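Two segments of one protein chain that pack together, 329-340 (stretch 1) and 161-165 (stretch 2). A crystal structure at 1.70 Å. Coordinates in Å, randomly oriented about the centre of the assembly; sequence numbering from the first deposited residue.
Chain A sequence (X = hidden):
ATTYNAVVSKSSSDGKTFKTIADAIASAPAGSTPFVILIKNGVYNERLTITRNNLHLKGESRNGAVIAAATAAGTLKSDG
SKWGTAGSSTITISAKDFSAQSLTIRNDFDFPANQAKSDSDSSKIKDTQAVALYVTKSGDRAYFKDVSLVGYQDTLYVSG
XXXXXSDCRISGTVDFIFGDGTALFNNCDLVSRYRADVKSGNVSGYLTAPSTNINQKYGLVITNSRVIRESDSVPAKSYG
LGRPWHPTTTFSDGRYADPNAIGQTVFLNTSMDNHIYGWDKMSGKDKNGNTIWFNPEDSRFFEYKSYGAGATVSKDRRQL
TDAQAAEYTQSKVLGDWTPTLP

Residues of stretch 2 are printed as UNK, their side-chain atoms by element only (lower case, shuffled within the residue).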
# COMPACT_ATOMS: atom_id res chain seq x y z
N THR A 329 -16.61 -1.25 11.95
CA THR A 329 -17.40 -1.79 10.85
C THR A 329 -17.12 -0.97 9.60
O THR A 329 -16.67 0.17 9.69
CB THR A 329 -18.91 -1.71 11.15
OG1 THR A 329 -19.28 -0.34 11.33
CG2 THR A 329 -19.26 -2.51 12.41
N GLN A 330 -17.40 -1.54 8.43
CA GLN A 330 -17.24 -0.81 7.16
C GLN A 330 -18.02 0.51 7.17
O GLN A 330 -17.51 1.54 6.72
CB GLN A 330 -17.66 -1.68 5.98
CG GLN A 330 -17.43 -1.01 4.62
CD GLN A 330 -17.92 -1.84 3.47
OE1 GLN A 330 -17.62 -3.03 3.37
NE2 GLN A 330 -18.68 -1.21 2.57
N SER A 331 -19.24 0.48 7.69
CA SER A 331 -20.09 1.67 7.77
C SER A 331 -19.43 2.80 8.55
O SER A 331 -19.46 3.96 8.13
CB SER A 331 -21.45 1.31 8.39
OG SER A 331 -22.25 2.47 8.53
N LYS A 332 -18.82 2.46 9.69
CA LYS A 332 -18.19 3.47 10.54
C LYS A 332 -16.87 3.98 9.95
O LYS A 332 -16.60 5.18 9.98
CB LYS A 332 -17.97 2.94 11.95
CG LYS A 332 -19.26 2.71 12.71
CD LYS A 332 -19.10 3.02 14.18
CE LYS A 332 -20.46 3.03 14.88
NZ LYS A 332 -20.45 3.94 16.05
N VAL A 333 -16.07 3.06 9.41
CA VAL A 333 -14.76 3.42 8.88
C VAL A 333 -14.87 4.27 7.61
O VAL A 333 -14.13 5.24 7.44
CB VAL A 333 -13.88 2.16 8.63
CG1 VAL A 333 -12.54 2.54 8.02
CG2 VAL A 333 -13.66 1.41 9.94
N LEU A 334 -15.81 3.92 6.74
CA LEU A 334 -15.95 4.61 5.44
C LEU A 334 -17.00 5.72 5.43
O LEU A 334 -17.10 6.47 4.46
CB LEU A 334 -16.19 3.61 4.31
CG LEU A 334 -15.11 2.55 4.07
CD1 LEU A 334 -15.51 1.67 2.91
CD2 LEU A 334 -13.73 3.17 3.81
N GLY A 335 -17.77 5.82 6.51
CA GLY A 335 -18.78 6.87 6.63
C GLY A 335 -19.86 6.79 5.57
O GLY A 335 -20.45 5.72 5.35
N ASP A 336 -20.11 7.91 4.90
CA ASP A 336 -21.19 8.00 3.92
C ASP A 336 -20.86 7.38 2.55
O ASP A 336 -21.65 7.48 1.61
CB ASP A 336 -21.72 9.44 3.78
CG ASP A 336 -20.71 10.42 3.17
OD1 ASP A 336 -19.61 10.01 2.74
OD2 ASP A 336 -21.03 11.63 3.12
N TRP A 337 -19.69 6.75 2.44
CA TRP A 337 -19.27 6.16 1.18
C TRP A 337 -19.49 4.66 1.15
O TRP A 337 -18.97 3.92 1.99
CB TRP A 337 -17.80 6.49 0.87
CG TRP A 337 -17.26 5.81 -0.36
CD1 TRP A 337 -17.85 5.76 -1.59
CD2 TRP A 337 -16.03 5.08 -0.47
NE1 TRP A 337 -17.06 5.04 -2.46
CE2 TRP A 337 -15.94 4.62 -1.80
CE3 TRP A 337 -14.99 4.78 0.43
CZ2 TRP A 337 -14.85 3.87 -2.26
CZ3 TRP A 337 -13.91 4.03 -0.03
CH2 TRP A 337 -13.85 3.58 -1.36
N THR A 338 -20.28 4.21 0.17
CA THR A 338 -20.44 2.79 -0.11
C THR A 338 -19.70 2.47 -1.41
O THR A 338 -20.14 2.87 -2.49
CB THR A 338 -21.93 2.39 -0.24
OG1 THR A 338 -22.62 2.75 0.96
CG2 THR A 338 -22.07 0.89 -0.48
N PRO A 339 -18.55 1.77 -1.30
CA PRO A 339 -17.79 1.40 -2.49
C PRO A 339 -18.64 0.56 -3.45
O PRO A 339 -19.21 -0.46 -3.04
CB PRO A 339 -16.63 0.57 -1.94
CG PRO A 339 -16.49 1.03 -0.52
CD PRO A 339 -17.89 1.30 -0.07
N THR A 340 -18.75 1.02 -4.69
CA THR A 340 -19.45 0.25 -5.72
C THR A 340 -18.66 0.24 -7.02
O THR A 340 -17.92 1.19 -7.33
CB THR A 340 -20.87 0.81 -6.01
OG1 THR A 340 -20.77 2.14 -6.53
CG2 THR A 340 -21.73 0.81 -4.76
N UNK A 161 -7.68 10.63 1.79
CA UNK A 161 -9.03 10.23 2.15
C UNK A 161 -9.22 8.75 2.38
O UNK A 161 -8.35 8.08 2.95
N UNK A 162 -10.36 8.23 1.93
CA UNK A 162 -10.76 6.85 2.18
C UNK A 162 -10.47 5.95 1.00
O UNK A 162 -10.75 6.30 -0.15
c UNK A 162 -13.51 8.89 2.88
c UNK A 162 -15.92 9.34 2.59
n UNK A 162 -15.73 10.30 1.68
n UNK A 162 -17.15 9.02 2.95
n UNK A 162 -14.91 8.68 3.14
c UNK A 162 -12.25 6.77 2.54
c UNK A 162 -12.69 7.80 3.56
N UNK A 163 -9.91 4.79 1.29
CA UNK A 163 -9.71 3.76 0.27
C UNK A 163 -10.21 2.43 0.83
O UNK A 163 -10.17 2.21 2.04
c UNK A 163 -8.24 3.65 -0.10
o UNK A 163 -7.47 3.45 1.06
N UNK A 164 -10.67 1.56 -0.05
CA UNK A 164 -11.18 0.25 0.36
C UNK A 164 -10.59 -0.81 -0.54
O UNK A 164 -10.62 -0.69 -1.76
c UNK A 164 -14.85 -2.92 0.17
c UNK A 164 -13.04 -1.70 1.90
c UNK A 164 -14.25 -1.70 -0.17
c UNK A 164 -12.72 0.24 0.30
c UNK A 164 -14.54 -3.53 1.38
c UNK A 164 -13.63 -2.92 2.25
c UNK A 164 -13.34 -1.08 0.68
N UNK A 165 -10.00 -1.83 0.09
CA UNK A 165 -9.36 -2.94 -0.60
C UNK A 165 -10.08 -4.22 -0.21
O UNK A 165 -10.21 -4.54 0.97
c UNK A 165 -7.12 -0.66 0.20
c UNK A 165 -5.60 -0.67 -2.13
c UNK A 165 -7.09 -1.80 -0.60
c UNK A 165 -7.88 -3.02 -0.21
c UNK A 165 -6.33 -1.80 -1.76
c UNK A 165 -6.40 0.48 -0.16
c UNK A 165 -5.64 0.47 -1.33
O HOH W 1 -18.33 11.62 0.68

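Position 161 has backbone atoms and nothing more: no CB, hence no side chain. It touches nothing on stretch 1 and sits just ahead of the strand that begins at the next position. A residue without a CB is glycine, Gly-161.

Position 162 carries seven side-chain atoms, four carbons and three nitrogens. Three carbons run in a chain from the backbone to a nitrogen, which is followed by a carbon bearing two more nitrogens. This planar, forked end reaches the turn after the helix of stretch 1, with one terminal nitrogen 2.7 Å from Asp-336 OD1 and 3.0 Å from Leu-334 O. Three nitrogens around one carbon make a guanidinium, so the residue is Arg-162. Its NH2 donates to both oxygens, and the bond to Asp-336 OD1 is also a salt bridge; NE adds a weak hydrogen bond to Leu-334 O at 3.4 Å. Both acceptors lie at the guanidinium edge, near its plane, where the N-H groups point, while Trp-337 CB covers one face, 3.3 Å from NH2. A water accepts from Arg-162 NH1 (3.1 Å) and donates to Asp-336 OD1 (2.9 Å), a second link between the same two side chains.

Position 163 has one carbon and one oxygen, unbranched. The CA-to-CB bond points away from stretch 1, and its CB stays 5.7 Å from Trp-337 CZ3, the nearest approach of the side chain. A CB carrying a lone oxygen is serine, Ser-163. Its backbone makes the contact instead: its C atom lies 4.1 Å from Trp-337 CZ3, at the edge of the indole, and its O atom 4.1 Å from Leu-334 CD2.

Position 164 shows seven carbons, one leading to a ring of six, with no polar atom. It points toward stretch 1, its CB 3.9 Å from Trp-337 CH2 and 4.1 Å from Leu-334 CD1, and one ring carbon 3.5 Å from Pro-339 CG. An all-carbon six-membered ring on a single CB is phenylalanine, Phe-164. Farther out, CZ lies 3.7 Å from Gln-330 OE1.

Position 165 repeats that composition, one carbon and a ring of six, and its side chain is out of reach of stretch 1. It is Phe-165.

The contact works by alternation along the strand. Arg-162 and Phe-164 point toward stretch 1 and supply most of the strand's covered area, while Ser-163 between them turns its side chain away. The polar half depends on how the helix ends: Gly-335 leaves helical geometry with positive phi, and a type II' turn runs from Leu-334 to Trp-337. Leu-334 O accepts from Trp-337 N at 3.3 Å within that turn and also receives the arginine, while Asp-336 adds its charge beside it. The apolar half gathers Leu-334, Trp-337 and Pro-339 around Phe-164. The design rule is compact: one charged residue reads the helix exit, and one aromatic, two positions on, fills the adjoining apolar pocket.

Stretch 2 161-165: GRSFF
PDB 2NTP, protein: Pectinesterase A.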